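Local atomic coordinates of 2,3-dihydroxybenzoate-AMP ligase (Bacillus subtilis, PDB entry 1MDB), a protein that belongs to the ANL superfamily of AMP-binding enzymes and holds adenosine monophosphate and 2,3-dihydroxy-benzoic acid in neighbouring pockets. Residues D205-I208 against Y209-K212; L211-S214 against V215-C218; W219-H222 against S223-Y226; A233-Y236 against P237-P241; S256-S260 against P261-F265. All coordinates share one frame; numbering follows the deposited sequence.

Contact 1: D205-I208 against Y209-K212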
loop_
_atom_site.group_PDB
_atom_site.type_symbol
_atom_site.label_atom_id
_atom_site.label_comp_id
_atom_site.label_asym_id
_atom_site.label_seq_id
_atom_site.Cartn_x
_atom_site.Cartn_y
_atom_site.Cartn_z
ATOM N N ASP A 205 18.174 0.185 6.970
ATOM C CA ASP A 205 17.918 0.437 8.387
ATOM C C ASP A 205 16.518 0.949 8.708
ATOM O O ASP A 205 15.833 0.393 9.570
ATOM C CB ASP A 205 18.934 1.435 8.961
ATOM C CG ASP A 205 20.207 0.764 9.436
ATOM O OD1 ASP A 205 20.106 -0.289 10.104
ATOM O OD2 ASP A 205 21.303 1.292 9.151
ATOM N N ASP A 206 16.080 2.009 8.037
ATOM C CA ASP A 206 14.765 2.538 8.365
ATOM C C ASP A 206 13.629 1.608 7.943
ATOM O O ASP A 206 12.633 1.516 8.642
ATOM C CB ASP A 206 14.572 3.960 7.795
ATOM C CG ASP A 206 14.109 3.971 6.344
ATOM O OD1 ASP A 206 14.937 4.216 5.438
ATOM O OD2 ASP A 206 12.905 3.734 6.114
ATOM N N TYR A 207 13.781 0.878 6.838
ATOM C CA TYR A 207 12.697 -0.016 6.414
ATOM C C TYR A 207 12.631 -1.265 7.285
ATOM O O TYR A 207 11.557 -1.669 7.725
ATOM C CB TYR A 207 12.850 -0.440 4.953
ATOM C CG TYR A 207 11.520 -0.756 4.277
ATOM C CD1 TYR A 207 10.558 0.238 4.104
ATOM C CD2 TYR A 207 11.235 -2.031 3.798
ATOM C CE1 TYR A 207 9.348 -0.026 3.469
ATOM C CE2 TYR A 207 10.020 -2.308 3.156
ATOM C CZ TYR A 207 9.084 -1.299 2.995
ATOM O OH TYR A 207 7.884 -1.543 2.364
ATOM N N ILE A 208 13.777 -1.887 7.533
ATOM C CA ILE A 208 13.781 -3.080 8.357
ATOM C C ILE A 208 13.209 -2.756 9.750
ATOM O O ILE A 208 12.533 -3.582 10.365
ATOM C CB ILE A 208 15.207 -3.689 8.418
ATOM C CG1 ILE A 208 15.612 -4.123 6.997
ATOM C CG2 ILE A 208 15.228 -4.888 9.367
ATOM C CD1 ILE A 208 17.028 -4.640 6.854
ATOM N N TYR A 209 13.444 -1.541 10.237
ATOM C CA TYR A 209 12.870 -1.159 11.528
ATOM C C TYR A 209 11.342 -1.177 11.412
ATOM O O TYR A 209 10.650 -1.703 12.292
ATOM C CB TYR A 209 13.316 0.239 11.953
ATOM C CG TYR A 209 12.624 0.703 13.214
ATOM C CD1 TYR A 209 12.768 -0.007 14.408
ATOM C CD2 TYR A 209 11.791 1.826 13.209
ATOM C CE1 TYR A 209 12.098 0.385 15.565
ATOM C CE2 TYR A 209 11.115 2.231 14.366
ATOM C CZ TYR A 209 11.273 1.503 15.539
ATOM O OH TYR A 209 10.604 1.879 16.685
ATOM N N SER A 210 10.811 -0.602 10.330
ATOM C CA SER A 210 9.359 -0.592 10.131
ATOM C C SER A 210 8.824 -2.029 10.104
ATOM O O SER A 210 7.709 -2.289 10.560
ATOM C CB SER A 210 8.986 0.122 8.825
ATOM O OG SER A 210 9.046 -0.760 7.714
ATOM N N LEU A 211 9.616 -2.959 9.564
ATOM C CA LEU A 211 9.210 -4.363 9.512
ATOM C C LEU A 211 9.207 -4.997 10.919
ATOM O O LEU A 211 8.286 -5.738 11.277
ATOM C CB LEU A 211 10.150 -5.152 8.586
ATOM C CG LEU A 211 10.153 -4.771 7.098
ATOM C CD1 LEU A 211 11.210 -5.587 6.354
ATOM C CD2 LEU A 211 8.769 -5.019 6.496
ATOM N N LYS A 212 10.231 -4.697 11.714
ATOM C CA LYS A 212 10.334 -5.237 13.067
ATOM C C LYS A 212 9.187 -4.765 13.949
ATOM O O LYS A 212 8.653 -5.534 14.742
ATOM C CB LYS A 212 11.657 -4.828 13.721
ATOM C CG LYS A 212 12.012 -5.681 14.939
ATOM C CD LYS A 212 13.123 -5.065 15.783
ATOM C CE LYS A 212 12.600 -3.897 16.600
ATOM N NZ LYS A 212 13.650 -3.296 17.479
#
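Y209 begins the second turn with its backbone N donating to D205 O at 3.1 Å, and its CB rests on that same carbonyl. The phenol leads away from the preceding turn, to a hydroxyl partner in S358, so this tyrosine ties the helix to a neighbouring loop. S210 follows with two bonds. Its N reaches D206 O, while OG turns back on Y207 O at 2.7 Å, in the carbonyl plane and on a lone pair. That bend is possible because OG sits between the backbone N and the carbonyl carbon (chi1 85°); a small hydroxyl suits the spot, and OG also lies 4.0 Å above one face of the buried Y207 ring, toward its rim, whose hydroxyl bonds N235. L211 N takes the same Y207 O at 3.0 Å, so one carbonyl serves two donors. The leucine's CB and CG lie against the carbonyls of I208 and Y207, and its CD1 comes 4.4 Å from Y207 CD2. K212 closes the series, its N donating to I208 O at 2.9 Å while the side chain leads away. These i to i+4 bonds, with a serine folded onto the i-3 carbonyl, are typical of an alpha helix, here 204-218.

Contact 2: L211-S214 against V215-C218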
loop_
_atom_site.group_PDB
_atom_site.type_symbol
_atom_site.label_atom_id
_atom_site.label_comp_id
_atom_site.label_asym_id
_atom_site.label_seq_id
_atom_site.Cartn_x
_atom_site.Cartn_y
_atom_site.Cartn_z
ATOM N N LEU A 211 9.616 -2.959 9.564
ATOM C CA LEU A 211 9.210 -4.363 9.512
ATOM C C LEU A 211 9.207 -4.997 10.919
ATOM O O LEU A 211 8.286 -5.738 11.277
ATOM C CB LEU A 211 10.150 -5.152 8.586
ATOM C CG LEU A 211 10.153 -4.771 7.098
ATOM C CD1 LEU A 211 11.210 -5.587 6.354
ATOM C CD2 LEU A 211 8.769 -5.019 6.496
ATOM N N LYS A 212 10.231 -4.697 11.714
ATOM C CA LYS A 212 10.334 -5.237 13.067
ATOM C C LYS A 212 9.187 -4.765 13.949
ATOM O O LYS A 212 8.653 -5.534 14.742
ATOM C CB LYS A 212 11.657 -4.828 13.721
ATOM C CG LYS A 212 12.012 -5.681 14.939
ATOM C CD LYS A 212 13.123 -5.065 15.783
ATOM C CE LYS A 212 12.600 -3.897 16.600
ATOM N NZ LYS A 212 13.650 -3.296 17.479
ATOM N N ARG A 213 8.812 -3.497 13.827
ATOM C CA ARG A 213 7.713 -2.979 14.633
ATOM C C ARG A 213 6.384 -3.581 14.183
ATOM O O ARG A 213 5.550 -3.938 15.014
ATOM C CB ARG A 213 7.662 -1.454 14.551
ATOM C CG ARG A 213 8.528 -0.739 15.579
ATOM C CD ARG A 213 7.788 -0.544 16.910
ATOM N NE ARG A 213 7.722 -1.753 17.726
ATOM C CZ ARG A 213 6.777 -1.989 18.632
ATOM N NH1 ARG A 213 5.814 -1.100 18.833
ATOM N NH2 ARG A 213 6.793 -3.112 19.342
ATOM N N SER A 214 6.191 -3.708 12.871
ATOM C CA SER A 214 4.956 -4.286 12.347
ATOM C C SER A 214 4.835 -5.735 12.812
ATOM O O SER A 214 3.747 -6.201 13.114
ATOM C CB SER A 214 4.945 -4.232 10.816
ATOM O OG SER A 214 5.036 -2.895 10.352
ATOM N N VAL A 215 5.956 -6.446 12.846
ATOM C CA VAL A 215 5.966 -7.831 13.295
ATOM C C VAL A 215 5.504 -7.910 14.758
ATOM O O VAL A 215 4.613 -8.695 15.113
ATOM C CB VAL A 215 7.384 -8.445 13.172
ATOM C CG1 VAL A 215 7.480 -9.706 14.020
ATOM C CG2 VAL A 215 7.683 -8.784 11.710
ATOM N N GLU A 216 6.112 -7.091 15.600
ATOM C CA GLU A 216 5.762 -7.064 17.012
ATOM C C GLU A 216 4.313 -6.624 17.221
ATOM O O GLU A 216 3.551 -7.300 17.910
ATOM C CB GLU A 216 6.723 -6.142 17.758
ATOM C CG GLU A 216 8.151 -6.669 17.771
ATOM C CD GLU A 216 9.153 -5.642 18.242
ATOM O OE1 GLU A 216 10.336 -6.000 18.411
ATOM O OE2 GLU A 216 8.766 -4.472 18.437
ATOM N N VAL A 217 3.921 -5.509 16.611
ATOM C CA VAL A 217 2.546 -5.024 16.750
ATOM C C VAL A 217 1.505 -5.992 16.177
ATOM O O VAL A 217 0.380 -6.041 16.657
ATOM C CB VAL A 217 2.346 -3.653 16.058
ATOM C CG1 VAL A 217 0.892 -3.216 16.176
ATOM C CG2 VAL A 217 3.244 -2.616 16.685
ATOM N N CYS A 218 1.877 -6.766 15.161
ATOM C CA CYS A 218 0.931 -7.691 14.544
ATOM C C CYS A 218 1.059 -9.156 15.000
ATOM O O CYS A 218 0.366 -10.036 14.494
ATOM C CB CYS A 218 1.047 -7.593 13.013
ATOM S SG CYS A 218 0.614 -5.942 12.348
#
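R213 swings its guanidinium over the next turn, where V217 CG2 lies against one face, 3.7 Å from R213 NH1, and E216 meets the edge. This is an i to i+3 salt bridge on the alpha helix 204-218, near its C-terminal end. NE and NH2 grip the carboxylate side-on, both through the single atom E216 OE2: R213 NH2 stands 2.6 Å from it and R213 NE 3.0 Å. OE2 stays within a few degrees of the guanidinium plane, yet the carboxylate itself is turned 64° against that plane. Two bends, at chi2 (-86°) and chi3 (77°), fold the long arginine back so that it reaches its partner, whereas E216 is extended beyond CG. The arginine has a further bond, from NH1 to M357 O, which would fix the rotation of the group. At the glutamate's other oxygen, the aliphatic part of K212 runs past, with K212 CE 3.6 Å from E216 OE1; the amine is too far for a salt bridge, though its charge may still favour the ionised carboxylate.

S214 and C218 are small residues facing P241, and S214 OG bonds back to S210 O and to Y339 OH. Apolar V215 suits a buried place against Y248 of helix 242-248, and V215 CG2 lies 3.1 Å from L211 O.

Contact 3: W219-H222 against S223-Y226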
loop_
_atom_site.group_PDB
_atom_site.type_symbol
_atom_site.label_atom_id
_atom_site.label_comp_id
_atom_site.label_asym_id
_atom_site.label_seq_id
_atom_site.Cartn_x
_atom_site.Cartn_y
_atom_site.Cartn_z
ATOM N N TRP A 219 1.949 -9.403 15.955
ATOM C CA TRP A 219 2.157 -10.738 16.510
ATOM C C TRP A 219 2.536 -11.819 15.490
ATOM O O TRP A 219 2.059 -12.949 15.586
ATOM C CB TRP A 219 0.900 -11.189 17.280
ATOM C CG TRP A 219 0.492 -10.270 18.404
ATOM C CD1 TRP A 219 1.175 -9.182 18.864
ATOM C CD2 TRP A 219 -0.710 -10.347 19.187
ATOM N NE1 TRP A 219 0.474 -8.572 19.880
ATOM C CE2 TRP A 219 -0.687 -9.268 20.098
ATOM C CE3 TRP A 219 -1.804 -11.226 19.207
ATOM C CZ2 TRP A 219 -1.720 -9.039 21.016
ATOM C CZ3 TRP A 219 -2.831 -10.999 20.121
ATOM C CH2 TRP A 219 -2.778 -9.912 21.014
ATOM N N LEU A 220 3.389 -11.491 14.527
ATOM C CA LEU A 220 3.786 -12.489 13.537
ATOM C C LEU A 220 4.868 -13.420 14.083
ATOM O O LEU A 220 5.754 -12.990 14.828
ATOM C CB LEU A 220 4.325 -11.826 12.262
ATOM C CG LEU A 220 3.428 -10.912 11.426
ATOM C CD1 LEU A 220 4.115 -10.655 10.082
ATOM C CD2 LEU A 220 2.062 -11.556 11.215
ATOM N N ASP A 221 4.796 -14.695 13.713
ATOM C CA ASP A 221 5.802 -15.655 14.141
ATOM C C ASP A 221 5.882 -16.828 13.183
ATOM O O ASP A 221 5.293 -16.802 12.104
ATOM C CB ASP A 221 5.523 -16.164 15.558
ATOM C CG ASP A 221 4.175 -16.831 15.689
ATOM O OD1 ASP A 221 3.687 -17.417 14.700
ATOM O OD2 ASP A 221 3.608 -16.787 16.803
ATOM N N HIS A 222 6.609 -17.863 13.585
ATOM C CA HIS A 222 6.764 -19.040 12.742
ATOM C C HIS A 222 5.426 -19.627 12.302
ATOM O O HIS A 222 5.342 -20.272 11.261
ATOM C CB HIS A 222 7.582 -20.118 13.470
ATOM C CG HIS A 222 6.908 -20.684 14.679
ATOM N ND1 HIS A 222 6.651 -19.934 15.807
ATOM C CD2 HIS A 222 6.455 -21.931 14.946
ATOM C CE1 HIS A 222 6.070 -20.695 16.716
ATOM N NE2 HIS A 222 5.940 -21.912 16.219
ATOM N N SER A 223 4.375 -19.397 13.082
ATOM C CA SER A 223 3.066 -19.948 12.732
ATOM C C SER A 223 2.233 -19.072 11.820
ATOM O O SER A 223 1.120 -19.432 11.451
ATOM C CB SER A 223 2.262 -20.270 13.993
ATOM O OG SER A 223 2.361 -21.650 14.294
ATOM N N THR A 224 2.774 -17.919 11.458
ATOM C CA THR A 224 2.061 -17.009 10.580
ATOM C C THR A 224 1.974 -17.524 9.149
ATOM O O THR A 224 2.974 -17.923 8.560
ATOM C CB THR A 224 2.753 -15.630 10.539
ATOM O OG1 THR A 224 2.706 -15.033 11.842
ATOM C CG2 THR A 224 2.067 -14.718 9.519
ATOM N N VAL A 225 0.762 -17.545 8.607
ATOM C CA VAL A 225 0.549 -17.929 7.220
ATOM C C VAL A 225 -0.179 -16.712 6.643
ATOM O O VAL A 225 -1.384 -16.542 6.830
ATOM C CB VAL A 225 -0.347 -19.175 7.064
ATOM C CG1 VAL A 225 -0.388 -19.581 5.604
ATOM C CG2 VAL A 225 0.184 -20.330 7.913
ATOM N N TYR A 226 0.569 -15.850 5.969
ATOM C CA TYR A 226 0.007 -14.634 5.400
ATOM C C TYR A 226 -0.320 -14.801 3.928
ATOM O O TYR A 226 0.521 -15.237 3.137
ATOM C CB TYR A 226 1.003 -13.486 5.582
ATOM C CG TYR A 226 0.604 -12.171 4.942
ATOM C CD1 TYR A 226 0.122 -11.110 5.713
ATOM C CD2 TYR A 226 0.748 -11.974 3.564
ATOM C CE1 TYR A 226 -0.201 -9.875 5.121
ATOM C CE2 TYR A 226 0.424 -10.755 2.968
ATOM C CZ TYR A 226 -0.045 -9.710 3.748
ATOM O OH TYR A 226 -0.349 -8.505 3.148
HETATM O O HOH W 1 3.857 -20.643 9.339
#
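The imidazole of H222 carries S223 on one face: S223 OG stands 4.0 Å above the ring plane, displaced toward the rim, and S223 N lies over that ring as well. The contact is a local one, since both residues occupy the middle of a type I beta turn from D221 to T224. T224 N closes the turn on D221 O at 2.8 Å, coming from above the carbonyl plane rather than along a lone pair. This turn links the Schellman motif at W219, which ends helix 204-218, to strand 225-228; the backbones of T224 and Y226 both bond R252 of the neighbouring strand 252-255. The aspartate adds a second grip. Its chi1 of 59° brings OD1 over the turn, where S223 N donates to D221 OD1 at 2.6 Å, an Asx turn, the donor coming from above the carboxylate plane. T224 answers in the reverse direction: its OG1 accepts from D221 N at 2.8 Å with an N-H...O angle of 162°. Threonine suits the place because its other branch is apolar, and T224 CG2 packs on L220 CD2 at 3.6 Å. A water donates to both H222 O and T224 O, bridging the two carbonyls.

Contact 4: A233-Y236 against P237-P241. With DBH (2,3-dihydroxy-benzoic acid), chain E; AMP (adenosine monophosphate), chain D.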
loop_
_atom_site.group_PDB
_atom_site.type_symbol
_atom_site.label_atom_id
_atom_site.label_comp_id
_atom_site.label_asym_id
_atom_site.label_seq_id
_atom_site.Cartn_x
_atom_site.Cartn_y
_atom_site.Cartn_z
ATOM N N ALA A 233 3.704 -5.460 -4.108
ATOM C CA ALA A 233 4.777 -4.467 -4.208
ATOM C C ALA A 233 4.355 -3.138 -3.562
ATOM O O ALA A 233 5.185 -2.250 -3.369
ATOM C CB ALA A 233 5.159 -4.236 -5.668
ATOM N N HIS A 234 3.070 -2.989 -3.252
ATOM C CA HIS A 234 2.573 -1.764 -2.600
ATOM C C HIS A 234 3.030 -1.804 -1.137
ATOM O O HIS A 234 3.040 -2.868 -0.523
ATOM C CB HIS A 234 1.046 -1.692 -2.656
ATOM C CG HIS A 234 0.472 -0.463 -2.015
ATOM N ND1 HIS A 234 0.324 0.734 -2.689
ATOM C CD2 HIS A 234 0.063 -0.231 -0.746
ATOM C CE1 HIS A 234 -0.148 1.649 -1.859
ATOM N NE2 HIS A 234 -0.315 1.089 -0.674
ATOM N N ASN A 235 3.385 -0.652 -0.580
ATOM C CA ASN A 235 3.894 -0.572 0.798
ATOM C C ASN A 235 3.106 -1.355 1.856
ATOM O O ASN A 235 3.695 -1.963 2.748
ATOM C CB ASN A 235 4.009 0.896 1.232
ATOM C CG ASN A 235 4.996 1.099 2.390
ATOM O OD1 ASN A 235 6.182 0.781 2.274
ATOM N ND2 ASN A 235 4.505 1.642 3.505
ATOM N N TYR A 236 1.784 -1.329 1.749
ATOM C CA TYR A 236 0.887 -1.996 2.687
ATOM C C TYR A 236 1.083 -3.529 2.665
ATOM O O TYR A 236 1.502 -4.121 3.670
ATOM C CB TYR A 236 -0.556 -1.567 2.346
ATOM C CG TYR A 236 -1.698 -2.210 3.113
ATOM C CD1 TYR A 236 -2.982 -2.204 2.572
ATOM C CD2 TYR A 236 -1.512 -2.812 4.363
ATOM C CE1 TYR A 236 -4.057 -2.774 3.234
ATOM C CE2 TYR A 236 -2.596 -3.399 5.046
ATOM C CZ TYR A 236 -3.864 -3.372 4.465
ATOM O OH TYR A 236 -4.952 -3.942 5.081
ATOM N N PRO A 237 0.805 -4.189 1.527
ATOM C CA PRO A 237 0.991 -5.647 1.490
ATOM C C PRO A 237 2.459 -6.101 1.423
ATOM O O PRO A 237 2.751 -7.302 1.412
ATOM C CB PRO A 237 0.184 -6.066 0.263
ATOM C CG PRO A 237 0.339 -4.869 -0.649
ATOM C CD PRO A 237 0.119 -3.717 0.311
ATOM N N LEU A 238 3.386 -5.149 1.377
ATOM C CA LEU A 238 4.803 -5.493 1.345
ATOM C C LEU A 238 5.462 -5.389 2.711
ATOM O O LEU A 238 6.391 -6.144 3.004
ATOM C CB LEU A 238 5.580 -4.566 0.398
ATOM C CG LEU A 238 7.089 -4.842 0.237
ATOM C CD1 LEU A 238 7.276 -6.051 -0.688
ATOM C CD2 LEU A 238 7.800 -3.631 -0.372
ATOM N N SER A 239 4.983 -4.466 3.547
ATOM C CA SER A 239 5.628 -4.226 4.840
ATOM C C SER A 239 4.778 -3.899 6.074
ATOM O O SER A 239 5.342 -3.632 7.141
ATOM C CB SER A 239 6.620 -3.080 4.670
ATOM O OG SER A 239 5.911 -1.860 4.510
ATOM N N SER A 240 3.454 -3.918 5.968
ATOM C CA SER A 240 2.642 -3.563 7.133
ATOM C C SER A 240 1.650 -4.608 7.634
ATOM O O SER A 240 0.443 -4.359 7.651
ATOM C CB SER A 240 1.881 -2.263 6.849
ATOM O OG SER A 240 2.759 -1.225 6.438
ATOM N N PRO A 241 2.136 -5.795 8.053
ATOM C CA PRO A 241 3.536 -6.241 8.079
ATOM C C PRO A 241 3.987 -6.721 6.695
ATOM O O PRO A 241 5.180 -6.737 6.386
ATOM C CB PRO A 241 3.511 -7.366 9.115
ATOM C CG PRO A 241 2.143 -7.953 8.927
ATOM C CD PRO A 241 1.285 -6.720 8.828
HETATM C C21 DBH E . -1.082 3.170 1.982
HETATM O O9 DBH E . -2.296 3.521 1.535
HETATM C C18 DBH E . -0.878 2.242 3.123
HETATM C C15 DBH E . -2.003 1.625 3.747
HETATM C C12 DBH E . -1.827 0.757 4.845
HETATM C C3 DBH E . 0.440 1.977 3.614
HETATM O O3 DBH E . 1.592 2.551 3.040
HETATM C C6 DBH E . 0.610 1.111 4.712
HETATM C C9 DBH E . -0.509 0.503 5.331
HETATM O O6 DBH E . 1.875 0.858 5.192
HETATM P P AMP D . -0.009 4.827 0.311
HETATM O O1P AMP D . 1.437 5.246 0.284
HETATM O O2P AMP D . -0.564 4.434 -1.017
HETATM O O3P AMP D . -0.277 3.784 1.365
HETATM O "O5'" AMP D . -0.929 6.151 0.678
HETATM C "C5'" AMP D . -1.017 6.694 2.027
HETATM C "C4'" AMP D . -2.275 7.563 2.150
HETATM O "O4'" AMP D . -3.360 6.671 1.982
HETATM C "C3'" AMP D . -2.514 8.170 3.501
HETATM O "O3'" AMP D . -1.811 9.399 3.668
HETATM C "C2'" AMP D . -4.031 8.311 3.533
HETATM O "O2'" AMP D . -4.463 9.544 2.919
HETATM C "C1'" AMP D . -4.462 7.076 2.782
HETATM N N9 AMP D . -4.872 5.922 3.944
HETATM C C8 AMP D . -4.210 4.754 4.113
HETATM N N7 AMP D . -4.760 4.011 5.069
HETATM C C5 AMP D . -5.777 4.739 5.493
HETATM C C6 AMP D . -6.676 4.375 6.490
HETATM N N6 AMP D . -6.609 3.211 7.136
HETATM N N1 AMP D . -7.663 5.289 6.771
HETATM C C2 AMP D . -7.772 6.487 6.128
HETATM N N3 AMP D . -6.906 6.829 5.165
HETATM C C4 AMP D . -5.889 5.960 4.826
#
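N235 O is gripped from opposite faces of its carbonyl plane by S239 OG at 2.8 Å and S239 N at 2.9 Å; L238 N adds a weak bond. A serine suits this turn because its short side chain, with chi1 at 72°, can fold the hydroxyl back on the preceding turn. One residue on, S240 N donates to Y236 O at 3.0 Å. These bonds define the short helix 235-239, with H234 at its N-cap position and P237 in the first turn, where a missing N-H costs nothing. The helix is also a wall of the ligand pocket of this AMP-binding domain. S240 OG and O6 of 2,3-dihydroxy-benzoic acid are hydrogen-bonded at 2.6 Å. N235 ND2 donates to ligand O3 at 3.1 Å and more weakly to O6, while N235 OD1 is fixed by Y207 OH, so the amide has its rotation set by a second-shell tyrosine. The Y236 ring turns one face to the ligand, whose C12 stands 3.4 Å above it, toward the rim, and the tyrosine hydroxyl bonds L278 O. H234 packs its edge on P237 CD; the ring edge also faces O2P of adenosine monophosphate, and NE2 donates a weak bond to its O3P.

Contact 5: S256-S260 against P261-F265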
loop_
_atom_site.group_PDB
_atom_site.type_symbol
_atom_site.label_atom_id
_atom_site.label_comp_id
_atom_site.label_asym_id
_atom_site.label_seq_id
_atom_site.Cartn_x
_atom_site.Cartn_y
_atom_site.Cartn_z
ATOM N N SER A 256 -1.724 -15.184 -3.740
ATOM C CA SER A 256 -3.004 -15.319 -4.408
ATOM C C SER A 256 -2.905 -14.736 -5.813
ATOM O O SER A 256 -2.299 -13.679 -6.022
ATOM C CB SER A 256 -4.103 -14.592 -3.625
ATOM O OG SER A 256 -5.367 -14.772 -4.250
ATOM N N PRO A 257 -3.492 -15.434 -6.796
ATOM C CA PRO A 257 -3.535 -15.080 -8.219
ATOM C C PRO A 257 -4.159 -13.702 -8.429
ATOM O O PRO A 257 -3.794 -12.968 -9.357
ATOM C CB PRO A 257 -4.411 -16.177 -8.818
ATOM C CG PRO A 257 -4.148 -17.349 -7.923
ATOM C CD PRO A 257 -4.158 -16.727 -6.559
ATOM N N SER A 258 -5.119 -13.375 -7.569
ATOM C CA SER A 258 -5.812 -12.095 -7.624
ATOM C C SER A 258 -6.413 -11.826 -6.246
ATOM O O SER A 258 -6.339 -12.679 -5.356
ATOM C CB SER A 258 -6.919 -12.131 -8.682
ATOM O OG SER A 258 -8.042 -12.870 -8.226
ATOM N N PRO A 259 -7.010 -10.639 -6.044
ATOM C CA PRO A 259 -7.606 -10.320 -4.739
ATOM C C PRO A 259 -8.963 -10.983 -4.520
ATOM O O PRO A 259 -9.416 -11.112 -3.383
ATOM C CB PRO A 259 -7.762 -8.796 -4.779
ATOM C CG PRO A 259 -6.860 -8.347 -5.892
ATOM C CD PRO A 259 -7.004 -9.451 -6.909
ATOM N N SER A 260 -9.607 -11.380 -5.614
ATOM C CA SER A 260 -10.945 -11.969 -5.574
ATOM C C SER A 260 -11.170 -13.178 -4.669
ATOM O O SER A 260 -10.314 -14.050 -4.550
ATOM C CB SER A 260 -11.389 -12.327 -6.995
ATOM O OG SER A 260 -12.610 -13.041 -6.984
ATOM N N PRO A 261 -12.338 -13.234 -4.003
ATOM C CA PRO A 261 -12.664 -14.354 -3.117
ATOM C C PRO A 261 -12.537 -15.698 -3.844
ATOM O O PRO A 261 -12.099 -16.687 -3.264
ATOM C CB PRO A 261 -14.099 -14.051 -2.707
ATOM C CG PRO A 261 -14.085 -12.570 -2.607
ATOM C CD PRO A 261 -13.357 -12.173 -3.885
ATOM N N ASP A 262 -12.925 -15.728 -5.114
ATOM C CA ASP A 262 -12.833 -16.955 -5.888
ATOM C C ASP A 262 -11.435 -17.552 -5.816
ATOM O O ASP A 262 -11.283 -18.769 -5.762
ATOM C CB ASP A 262 -13.216 -16.704 -7.346
ATOM C CG ASP A 262 -14.710 -16.635 -7.544
ATOM O OD1 ASP A 262 -15.399 -17.599 -7.157
ATOM O OD2 ASP A 262 -15.199 -15.627 -8.083
ATOM N N ASP A 263 -10.418 -16.695 -5.805
ATOM C CA ASP A 263 -9.044 -17.163 -5.721
ATOM C C ASP A 263 -8.535 -17.293 -4.290
ATOM O O ASP A 263 -7.905 -18.287 -3.943
ATOM C CB ASP A 263 -8.107 -16.235 -6.501
ATOM C CG ASP A 263 -8.220 -16.418 -8.001
ATOM O OD1 ASP A 263 -8.381 -17.578 -8.439
ATOM O OD2 ASP A 263 -8.132 -15.411 -8.741
ATOM N N ALA A 264 -8.823 -16.289 -3.465
ATOM C CA ALA A 264 -8.368 -16.242 -2.077
ATOM C C ALA A 264 -9.004 -17.214 -1.078
ATOM O O ALA A 264 -8.300 -17.796 -0.253
ATOM C CB ALA A 264 -8.510 -14.815 -1.548
ATOM N N PHE A 265 -10.322 -17.374 -1.128
ATOM C CA PHE A 265 -10.999 -18.264 -0.185
ATOM C C PHE A 265 -10.461 -19.695 -0.190
ATOM O O PHE A 265 -10.082 -20.212 0.856
ATOM C CB PHE A 265 -12.515 -18.240 -0.433
ATOM C CG PHE A 265 -13.198 -17.006 0.115
ATOM C CD1 PHE A 265 -12.470 -15.841 0.357
ATOM C CD2 PHE A 265 -14.569 -17.000 0.358
ATOM C CE1 PHE A 265 -13.091 -14.686 0.831
ATOM C CE2 PHE A 265 -15.206 -15.846 0.833
ATOM C CZ PHE A 265 -14.464 -14.686 1.068
#
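This is a helix N-terminal capping contact: the loop after strand 252-255 folds round the first turn of helix 261-271 in the AMP-binding domain. S260 is the N-cap, and its OG accepts from D262 N at 3.3 Å. With OG anti to the backbone N (chi1 173°), the hydroxyl turns toward the D262 amide, which has no helical carbonyl before it to bond. The same residue's carbonyl serves two donors. A264 N meets S260 O at 2.9 Å nearly along the C=O direction, whereas D263 N approaches from above the carbonyl plane. Proline fits the N1 position, since P261 has no N-H to offer there, and its CB lies over the centre of the F265 ring, 3.7 Å above the plane. W286 in turn meets that phenylalanine edge-to-face, binding the helix to helix 280-292.

Within the loop, S256 OG donates to S258 O at 2.6 Å, in the carbonyl plane, an internal brace. P257 lays its CB beside the carboxylate of D263. D262 OD1 forms a salt bridge with R293. D263 instead turns back on the loop and joins it to the helix: S258 OG donates at 2.6 Å to D263 OD2, which receives it on its anti lone pair, the one away from OD1.

How the contacts relate
Contacts 1 and 2 run in series along helix 204-218, sharing L211 and K212, with centres 9 Å apart. Contact 3 continues the chain from the end of contact 2, V215 O lying 3.1 Å from L220 N. Contact 4 is the one that touches the ligands, and both helical contacts back it: Y207 OH is 2.9 Å from N235 OD1, and L211 CD2 packs 3.4 Å from S239 CB. Contact 3 meets it through L220 CD1, 3.5 Å from P241 CB. The side chains of Y207 and S214 are each about 7 Å from 2,3-dihydroxy-benzoic acid, a second shell. Contact 5 touches none of them, its nearest atoms about 7 Å from contact 3 and 10 Å from contact 4.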